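Local coordinates for vesicular integral-membrane protein VIP36 (Canis lupus familiaris, PDB 2DUR), which acts as a calcium-dependent intracellular lectin of the early secretory pathway, binding high-mannose glycans and helping to transport and sort the glycoproteins that carry them, at residues 3-8 and 227-232; 62-67 and 203-208. One frame throughout, in Å; residues are numbered along the deposited sequence.

Contact 1 of 2, residues 3-8 and 227-232; sequences SEHLKR and QLMVEH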
ATOM      1  N   SER A   3      13.692   8.596 -13.942  1.00 44.12           N
ATOM      2  CA  SER A   3      13.414   7.251 -14.529  1.00 43.73           C
ATOM      3  C   SER A   3      14.686   6.402 -14.669  1.00 42.99           C
ATOM      4  O   SER A   3      14.613   5.205 -14.959  1.00 42.95           O
ATOM      5  CB  SER A   3      12.699   7.392 -15.879  1.00 44.34           C
ATOM      6  OG  SER A   3      12.229   6.137 -16.346  1.00 44.85           O
ATOM      7  N   GLU A   4      15.846   7.026 -14.447  1.00 42.02           N
ATOM      8  CA  GLU A   4      17.137   6.318 -14.435  1.00 40.92           C
ATOM      9  C   GLU A   4      17.173   5.177 -13.403  1.00 38.74           C
ATOM     10  O   GLU A   4      17.845   4.155 -13.617  1.00 38.64           O
ATOM     11  CB  GLU A   4      18.294   7.294 -14.162  1.00 41.10           C
ATOM     12  CG  GLU A   4      19.669   6.681 -14.437  1.00 43.01           C
ATOM     13  CD  GLU A   4      20.839   7.499 -13.908  1.00 43.57           C
ATOM     14  OE1 GLU A   4      20.650   8.676 -13.507  1.00 47.04           O
ATOM     15  OE2 GLU A   4      21.966   6.945 -13.896  1.00 47.54           O
ATOM     16  N   HIS A   5      16.455   5.365 -12.294  1.00 35.51           N
ATOM     17  CA  HIS A   5      16.463   4.408 -11.202  1.00 32.69           C
ATOM     18  C   HIS A   5      15.121   3.683 -11.069  1.00 30.69           C
ATOM     19  O   HIS A   5      14.908   2.941 -10.101  1.00 28.74           O
ATOM     20  CB  HIS A   5      16.848   5.091  -9.882  1.00 33.25           C
ATOM     21  CG  HIS A   5      18.161   5.815  -9.940  1.00 34.61           C
ATOM     22  ND1 HIS A   5      19.345   5.176 -10.242  1.00 35.75           N
ATOM     23  CD2 HIS A   5      18.473   7.119  -9.748  1.00 36.30           C
ATOM     24  CE1 HIS A   5      20.331   6.058 -10.228  1.00 36.27           C
ATOM     25  NE2 HIS A   5      19.830   7.241  -9.925  1.00 36.00           N
ATOM     26  N   LEU A   6      14.241   3.881 -12.055  1.00 28.91           N
ATOM     27  CA  LEU A   6      13.016   3.065 -12.158  1.00 27.72           C
ATOM     28  C   LEU A   6      13.338   1.585 -12.237  1.00 27.19           C
ATOM     29  O   LEU A   6      14.161   1.150 -13.056  1.00 26.88           O
ATOM     30  CB  LEU A   6      12.179   3.463 -13.381  1.00 27.84           C
ATOM     31  CG  LEU A   6      10.816   2.762 -13.532  1.00 27.56           C
ATOM     32  CD1 LEU A   6       9.815   3.297 -12.507  1.00 27.60           C
ATOM     33  CD2 LEU A   6      10.258   2.923 -14.953  1.00 27.78           C
ATOM     34  N   LYS A   7      12.678   0.781 -11.404  1.00 25.37           N
ATOM     35  CA  LYS A   7      12.875  -0.663 -11.476  1.00 24.34           C
ATOM     36  C   LYS A   7      11.645  -1.273 -12.132  1.00 24.28           C
ATOM     37  O   LYS A   7      10.621  -1.443 -11.494  1.00 23.12           O
ATOM     38  CB  LYS A   7      13.143  -1.256 -10.090  1.00 25.21           C
ATOM     39  CG  LYS A   7      14.533  -0.896  -9.557  1.00 26.38           C
ATOM     40  CD  LYS A   7      15.595  -1.704 -10.325  1.00 30.91           C
ATOM     41  CE  LYS A   7      16.953  -1.053 -10.272  1.00 34.75           C
ATOM     42  NZ  LYS A   7      17.936  -1.845 -11.073  1.00 37.45           N
ATOM     43  N   ARG A   8      11.732  -1.547 -13.431  1.00 23.55           N
ATOM     44  CA  ARG A   8      10.511  -1.891 -14.170  1.00 24.43           C
ATOM     45  C   ARG A   8       9.850  -3.178 -13.683  1.00 23.78           C
ATOM     46  O   ARG A   8       8.611  -3.307 -13.735  1.00 24.63           O
ATOM     47  CB  ARG A   8      10.786  -1.937 -15.683  1.00 24.35           C
ATOM     48  CG  ARG A   8       9.554  -2.228 -16.570  1.00 25.13           C
ATOM     49  CD  ARG A   8       8.517  -1.142 -16.496  1.00 27.07           C
ATOM     50  NE  ARG A   8       7.312  -1.500 -17.245  1.00 28.61           N
ATOM     51  CZ  ARG A   8       6.291  -2.200 -16.750  1.00 29.20           C
ATOM     52  NH1 ARG A   8       6.321  -2.643 -15.492  1.00 24.48           N
ATOM     53  NH2 ARG A   8       5.234  -2.466 -17.517  1.00 28.43           N
ATOM     54  N   GLN A 227      14.758   2.748  -7.236  1.00 21.48           N
ATOM     55  CA  GLN A 227      15.879   2.454  -6.377  1.00 22.49           C
ATOM     56  C   GLN A 227      16.510   3.774  -5.930  1.00 23.25           C
ATOM     57  O   GLN A 227      16.781   4.654  -6.746  1.00 23.08           O
ATOM     58  CB  GLN A 227      16.912   1.607  -7.110  1.00 22.77           C
ATOM     59  CG  GLN A 227      18.110   1.248  -6.266  1.00 26.01           C
ATOM     60  CD  GLN A 227      19.138   0.421  -7.017  1.00 30.88           C
ATOM     61  OE1 GLN A 227      19.042   0.232  -8.236  1.00 34.17           O
ATOM     62  NE2 GLN A 227      20.120  -0.088  -6.292  1.00 32.10           N
ATOM     63  N   LEU A 228      16.695   3.918  -4.624  1.00 23.43           N
ATOM     64  CA  LEU A 228      17.449   5.033  -4.077  1.00 24.37           C
ATOM     65  C   LEU A 228      18.913   4.614  -3.961  1.00 24.59           C
ATOM     66  O   LEU A 228      19.226   3.525  -3.478  1.00 24.75           O
ATOM     67  CB  LEU A 228      16.886   5.436  -2.706  1.00 23.56           C
ATOM     68  CG  LEU A 228      15.384   5.743  -2.647  1.00 23.82           C
ATOM     69  CD1 LEU A 228      14.945   6.101  -1.229  1.00 24.31           C
ATOM     70  CD2 LEU A 228      15.033   6.862  -3.609  1.00 23.90           C
ATOM     71  N   MET A 229      19.806   5.482  -4.431  1.00 26.58           N
ATOM     72  CA  MET A 229      21.233   5.191  -4.375  1.00 27.86           C
ATOM     73  C   MET A 229      21.749   5.711  -3.037  1.00 27.84           C
ATOM     74  O   MET A 229      22.061   6.902  -2.869  1.00 28.91           O
ATOM     75  CB  MET A 229      21.978   5.812  -5.566  1.00 28.57           C
ATOM     76  CG  MET A 229      21.451   5.382  -6.952  1.00 31.13           C
ATOM     77  SD  MET A 229      21.080   3.622  -7.157  1.00 37.52           S
ATOM     78  CE  MET A 229      22.708   2.890  -6.989  1.00 36.60           C
ATOM     79  N   VAL A 230      21.797   4.801  -2.080  1.00 27.22           N
ATOM     80  CA  VAL A 230      22.158   5.137  -0.715  1.00 26.15           C
ATOM     81  C   VAL A 230      23.317   4.256  -0.290  1.00 26.29           C
ATOM     82  O   VAL A 230      23.295   3.024  -0.459  1.00 25.87           O
ATOM     83  CB  VAL A 230      20.950   4.951   0.241  1.00 25.53           C
ATOM     84  CG1 VAL A 230      21.379   5.116   1.704  1.00 25.10           C
ATOM     85  CG2 VAL A 230      19.835   5.942  -0.102  1.00 25.48           C
ATOM     86  N   GLU A 231      24.345   4.894   0.267  1.00 26.36           N
ATOM     87  CA  GLU A 231      25.508   4.189   0.734  1.00 27.78           C
ATOM     88  C   GLU A 231      25.214   3.257   1.899  1.00 28.28           C
ATOM     89  O   GLU A 231      24.544   3.640   2.862  1.00 28.61           O
ATOM     90  CB  GLU A 231      26.591   5.183   1.155  1.00 27.49           C
ATOM     91  CG  GLU A 231      27.954   4.539   1.364  1.00 28.64           C
ATOM     92  CD  GLU A 231      28.932   5.441   2.092  1.00 31.33           C
ATOM     93  OE1 GLU A 231      30.135   5.328   1.788  1.00 32.80           O
ATOM     94  OE2 GLU A 231      28.504   6.244   2.960  1.00 29.45           O
ATOM     95  N   HIS A 232      25.739   2.039   1.799  1.00 29.52           N
ATOM     96  CA  HIS A 232      25.878   1.157   2.956  1.00 30.74           C
ATOM     97  C   HIS A 232      27.341   0.745   3.077  1.00 33.00           C
ATOM     98  O   HIS A 232      27.975   0.416   2.081  1.00 32.82           O
ATOM     99  CB  HIS A 232      24.975  -0.066   2.826  1.00 30.48           C
ATOM    100  CG  HIS A 232      23.522   0.280   2.730  1.00 29.84           C
ATOM    101  ND1 HIS A 232      22.737   0.484   3.843  1.00 30.22           N
ATOM    102  CD2 HIS A 232      22.722   0.492   1.657  1.00 29.06           C
ATOM    103  CE1 HIS A 232      21.508   0.795   3.459  1.00 28.97           C
ATOM    104  NE2 HIS A 232      21.469   0.795   2.140  1.00 28.15           N
TER
HETATM  105  O   HOH W   1      19.095   1.957 -10.375  1.00 37.64           O
HETATM  106  O   HOH W   2      19.637  -2.660  -9.241  1.00 47.98           O
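H5 and Q227 join the N-terminal segment to the end of strand 217-227 through one backbone hydrogen bond, Q227 N donating to H5 O at 2.9 Å with an N-H...O angle of 166°. Beside it the packing is close: H5 CB sits 3.2 Å from Q227 O, and the imidazole reaches on along the segment to M229. There M229 CG lies over one face of the ring, offset toward the rim, 3.5 Å from H5 CE1 in a CH-pi contact. Bends at chi2 and chi3 (-44° and -65°) fold the thioether back, so M229 SD lies oblique to the same ring, 4.3 Å from the H5 ring centroid.

On the solvent side the contact is looser and wet. The Q227 side chain is extended, and its OE1 lies 3.2 Å from K7 CE while the K7 ammonium group is farther off. Two waters fill in, both donating to Q227 OE1. One, in the plane of the imidazole, meets H5 ND1 at its edge; the other accepts from K7 NZ at 2.6 Å.

A type I turn from S3 to L6 presents the H5 carbonyl, and a backbone bond between K7 and L225 continues the attachment along the strand. The N-terminal segment is thus fastened at the surface of the lectin domain, away from the glycan and calcium sites. The chemistry divides accordingly: the backbone hydrogen bond and the methionine contact over the ring face are direct, whereas the polar ends of H5, K7 and Q227 meet through water.

Contact 2 of 2, residues 62-67 and 203-208; sequences KDWEMH and YYFGAS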
ATOM      1  N   LYS A  62      17.457  -2.413  -0.755  1.00 21.94           N
ATOM      2  CA  LYS A  62      17.426  -1.930   0.623  1.00 23.01           C
ATOM      3  C   LYS A  62      16.808  -0.544   0.742  1.00 22.33           C
ATOM      4  O   LYS A  62      16.220  -0.197   1.770  1.00 24.75           O
ATOM      5  CB  LYS A  62      18.839  -1.895   1.207  1.00 22.38           C
ATOM      6  CG  LYS A  62      19.530  -3.238   1.278  1.00 24.63           C
ATOM      7  CD  LYS A  62      20.971  -3.017   1.747  1.00 26.72           C
ATOM      8  CE  LYS A  62      21.766  -4.298   1.744  1.00 30.07           C
ATOM      9  NZ  LYS A  62      22.015  -4.799   0.368  1.00 32.35           N
ATOM     10  N   ASP A  63      16.942   0.269  -0.296  1.00 21.34           N
ATOM     11  CA  ASP A  63      16.469   1.647  -0.253  1.00 21.03           C
ATOM     12  C   ASP A  63      15.609   1.931  -1.473  1.00 20.71           C
ATOM     13  O   ASP A  63      16.088   1.859  -2.616  1.00 20.40           O
ATOM     14  CB  ASP A  63      17.652   2.627  -0.202  1.00 21.63           C
ATOM     15  CG  ASP A  63      18.681   2.212   0.816  1.00 21.46           C
ATOM     16  OD1 ASP A  63      18.525   2.578   1.989  1.00 22.23           O
ATOM     17  OD2 ASP A  63      19.635   1.497   0.431  1.00 23.05           O
ATOM     18  N   TRP A  64      14.334   2.236  -1.234  1.00 19.86           N
ATOM     19  CA  TRP A  64      13.395   2.353  -2.342  1.00 19.02           C
ATOM     20  C   TRP A  64      12.307   3.376  -2.101  1.00 18.67           C
ATOM     21  O   TRP A  64      12.061   3.813  -0.961  1.00 17.13           O
ATOM     22  CB  TRP A  64      12.791   0.988  -2.683  1.00 19.57           C
ATOM     23  CG  TRP A  64      12.250   0.204  -1.505  1.00 18.61           C
ATOM     24  CD1 TRP A  64      12.874  -0.805  -0.847  1.00 18.82           C
ATOM     25  CD2 TRP A  64      10.971   0.372  -0.868  1.00 18.51           C
ATOM     26  NE1 TRP A  64      12.074  -1.298   0.154  1.00 19.47           N
ATOM     27  CE2 TRP A  64      10.895  -0.598   0.162  1.00 18.11           C
ATOM     28  CE3 TRP A  64       9.882   1.222  -1.082  1.00 16.41           C
ATOM     29  CZ2 TRP A  64       9.768  -0.723   0.998  1.00 18.61           C
ATOM     30  CZ3 TRP A  64       8.756   1.116  -0.240  1.00 18.52           C
ATOM     31  CH2 TRP A  64       8.712   0.138   0.774  1.00 17.72           C
ATOM     32  N   GLU A  65      11.658   3.780  -3.190  1.00 17.65           N
ATOM     33  CA  GLU A  65      10.539   4.683  -3.067  1.00 17.94           C
ATOM     34  C   GLU A  65       9.513   4.262  -4.084  1.00 18.53           C
ATOM     35  O   GLU A  65       9.831   4.179  -5.279  1.00 18.99           O
ATOM     36  CB  GLU A  65      10.954   6.143  -3.311  1.00 18.04           C
ATOM     37  CG  GLU A  65       9.823   7.138  -3.100  1.00 19.14           C
ATOM     38  CD  GLU A  65      10.314   8.589  -3.060  1.00 21.83           C
ATOM     39  OE1 GLU A  65       9.740   9.446  -3.760  1.00 26.53           O
ATOM     40  OE2 GLU A  65      11.294   8.869  -2.325  1.00 26.84           O
ATOM     41  N   MET A  66       8.308   3.960  -3.598  1.00 17.91           N
ATOM     42  CA  MET A  66       7.183   3.557  -4.461  1.00 17.85           C
ATOM     43  C   MET A  66       6.210   4.715  -4.662  1.00 18.07           C
ATOM     44  O   MET A  66       5.757   5.339  -3.708  1.00 18.78           O
ATOM     45  CB  MET A  66       6.428   2.369  -3.817  1.00 17.50           C
ATOM     46  CG  MET A  66       5.223   1.882  -4.663  1.00 19.53           C
ATOM     47  SD  MET A  66       5.747   0.975  -6.137  1.00 20.10           S
ATOM     48  CE  MET A  66       5.920  -0.700  -5.520  1.00 20.54           C
ATOM     49  N   HIS A  67       5.892   5.028  -5.921  1.00 19.07           N
ATOM     50  CA  HIS A  67       4.884   6.024  -6.202  1.00 18.72           C
ATOM     51  C   HIS A  67       3.646   5.348  -6.748  1.00 18.75           C
ATOM     52  O   HIS A  67       3.722   4.587  -7.706  1.00 19.28           O
ATOM     53  CB  HIS A  67       5.365   7.019  -7.256  1.00 19.11           C
ATOM     54  CG  HIS A  67       6.524   7.842  -6.810  1.00 20.44           C
ATOM     55  ND1 HIS A  67       7.163   8.736  -7.644  1.00 22.64           N
ATOM     56  CD2 HIS A  67       7.171   7.897  -5.622  1.00 22.69           C
ATOM     57  CE1 HIS A  67       8.154   9.310  -6.981  1.00 22.59           C
ATOM     58  NE2 HIS A  67       8.179   8.823  -5.753  1.00 21.91           N
ATOM     59  N   TYR A 203      10.907  -9.287   0.280  1.00 19.10           N
ATOM     60  CA  TYR A 203       9.444  -9.281   0.404  1.00 18.96           C
ATOM     61  C   TYR A 203       8.792  -8.853  -0.927  1.00 18.87           C
ATOM     62  O   TYR A 203       9.486  -8.404  -1.852  1.00 19.50           O
ATOM     63  CB  TYR A 203       9.021  -8.363   1.565  1.00 19.14           C
ATOM     64  CG  TYR A 203       9.059  -8.998   2.951  1.00 16.86           C
ATOM     65  CD1 TYR A 203       9.652 -10.233   3.173  1.00 18.07           C
ATOM     66  CD2 TYR A 203       8.493  -8.320   4.060  1.00 15.46           C
ATOM     67  CE1 TYR A 203       9.672 -10.813   4.460  1.00 17.88           C
ATOM     68  CE2 TYR A 203       8.524  -8.867   5.339  1.00 17.42           C
ATOM     69  CZ  TYR A 203       9.091 -10.122   5.538  1.00 17.52           C
ATOM     70  OH  TYR A 203       9.107 -10.649   6.806  1.00 18.11           O
ATOM     71  N   TYR A 204       7.464  -8.990  -1.018  1.00 18.51           N
ATOM     72  CA  TYR A 204       6.705  -8.692  -2.238  1.00 18.79           C
ATOM     73  C   TYR A 204       5.892  -7.425  -2.149  1.00 18.01           C
ATOM     74  O   TYR A 204       5.223  -7.185  -1.139  1.00 17.81           O
ATOM     75  CB  TYR A 204       5.719  -9.856  -2.537  1.00 20.09           C
ATOM     76  CG  TYR A 204       6.399 -11.145  -2.842  1.00 21.82           C
ATOM     77  CD1 TYR A 204       6.643 -12.072  -1.838  1.00 24.61           C
ATOM     78  CD2 TYR A 204       6.799 -11.455  -4.157  1.00 23.46           C
ATOM     79  CE1 TYR A 204       7.288 -13.267  -2.114  1.00 25.43           C
ATOM     80  CE2 TYR A 204       7.450 -12.642  -4.436  1.00 26.17           C
ATOM     81  CZ  TYR A 204       7.688 -13.549  -3.407  1.00 26.07           C
ATOM     82  OH  TYR A 204       8.325 -14.744  -3.665  1.00 28.14           O
ATOM     83  N   PHE A 205       5.915  -6.607  -3.204  1.00 17.28           N
ATOM     84  CA  PHE A 205       4.976  -5.504  -3.279  1.00 16.57           C
ATOM     85  C   PHE A 205       3.618  -6.003  -3.750  1.00 16.72           C
ATOM     86  O   PHE A 205       3.520  -6.842  -4.646  1.00 17.40           O
ATOM     87  CB  PHE A 205       5.464  -4.395  -4.218  1.00 17.11           C
ATOM     88  CG  PHE A 205       6.622  -3.626  -3.646  1.00 18.20           C
ATOM     89  CD1 PHE A 205       6.390  -2.720  -2.628  1.00 20.19           C
ATOM     90  CD2 PHE A 205       7.926  -3.842  -4.105  1.00 21.57           C
ATOM     91  CE1 PHE A 205       7.431  -1.996  -2.066  1.00 20.06           C
ATOM     92  CE2 PHE A 205       8.996  -3.114  -3.543  1.00 23.01           C
ATOM     93  CZ  PHE A 205       8.731  -2.199  -2.526  1.00 22.32           C
ATOM     94  N   GLY A 206       2.588  -5.465  -3.135  1.00 16.75           N
ATOM     95  CA  GLY A 206       1.200  -5.800  -3.514  1.00 16.10           C
ATOM     96  C   GLY A 206       0.258  -4.649  -3.228  1.00 16.40           C
ATOM     97  O   GLY A 206       0.611  -3.682  -2.543  1.00 17.04           O
ATOM     98  N   ALA A 207      -0.960  -4.731  -3.769  1.00 14.87           N
ATOM     99  CA  ALA A 207      -1.991  -3.747  -3.437  1.00 14.44           C
ATOM    100  C   ALA A 207      -3.295  -4.529  -3.399  1.00 14.90           C
ATOM    101  O   ALA A 207      -3.466  -5.489  -4.156  1.00 15.93           O
ATOM    102  CB  ALA A 207      -2.081  -2.605  -4.486  1.00 15.01           C
ATOM    103  N   SER A 208      -4.191  -4.114  -2.513  1.00 14.67           N
ATOM    104  CA  SER A 208      -5.486  -4.761  -2.411  1.00 14.96           C
ATOM    105  C   SER A 208      -6.556  -3.778  -1.987  1.00 14.56           C
ATOM    106  O   SER A 208      -6.288  -2.659  -1.525  1.00 15.17           O
ATOM    107  CB  SER A 208      -5.407  -5.962  -1.442  1.00 14.12           C
ATOM    108  OG  SER A 208      -5.128  -5.509  -0.121  1.00 15.50           O
TER
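W64 has its CG between the backbone N and the carbonyl carbon (chi1 49°), while F205, its CG anti to the carbonyl carbon (chi1 -71°), sends its phenyl ring across from the facing strand. The two meet in the core of the beta sandwich of this L-type, legume-like lectin domain: W64 and M66 belong to strand 64-73 of one sheet, F205 to strand 204-211 of the other.

The aromatic pair is T-shaped. The F205 edge is directed at the face of the six-membered ring of W64, with centroids 4.9 Å apart and planes at 89°. F205 CZ stands over the centre of the indole, 3.8 Å from both W64 CD2 and W64 CE2, and CE1 covers the outer side of the benzo ring. M66 approaches differently, over a face of the phenyl ring. Its chain bends at chi2 and chi3, bringing the terminal methyl into a CH-pi contact near the inner rim of the ring; M66 SD is set farther back, 5.3 Å from the F205 centroid. One phenyl group therefore uses its edge against tryptophan and a face against methionine, which restricts how it can turn.

Y89 meets the rings of both W64 and F205, L225 packs against all three residues, and the three are buried. On the other side of strand 64-73, H67 NE2 donates to E65 OE1 at 2.6 Å in a nearly straight bond that uses the anti lone pair. Within the core, the shortest approach across the two segments is 3.5 Å, from M66 CE to F205 CG.

Overall arrangement
From the N terminus, residues 3-8 precede every strand, and contact 1 closes the longer loop by bringing them to residues 227-232, just where strand 217-227 ends. Contact 2, between 62-67 and 203-208, is nested inside that loop and bridges the two sheets of the sandwich. Their centres are about 13 Å apart, yet they are directly joined: L228 N lies 2.9 Å from D63 O and H232 NE2 2.6 Å from D63 OD2, both probable hydrogen bonds, while V230 packs on D63. Strand 217-227, neighbour of 64-73 in its sheet, thus links the surface attachment of the N-terminal segment to the aromatic core.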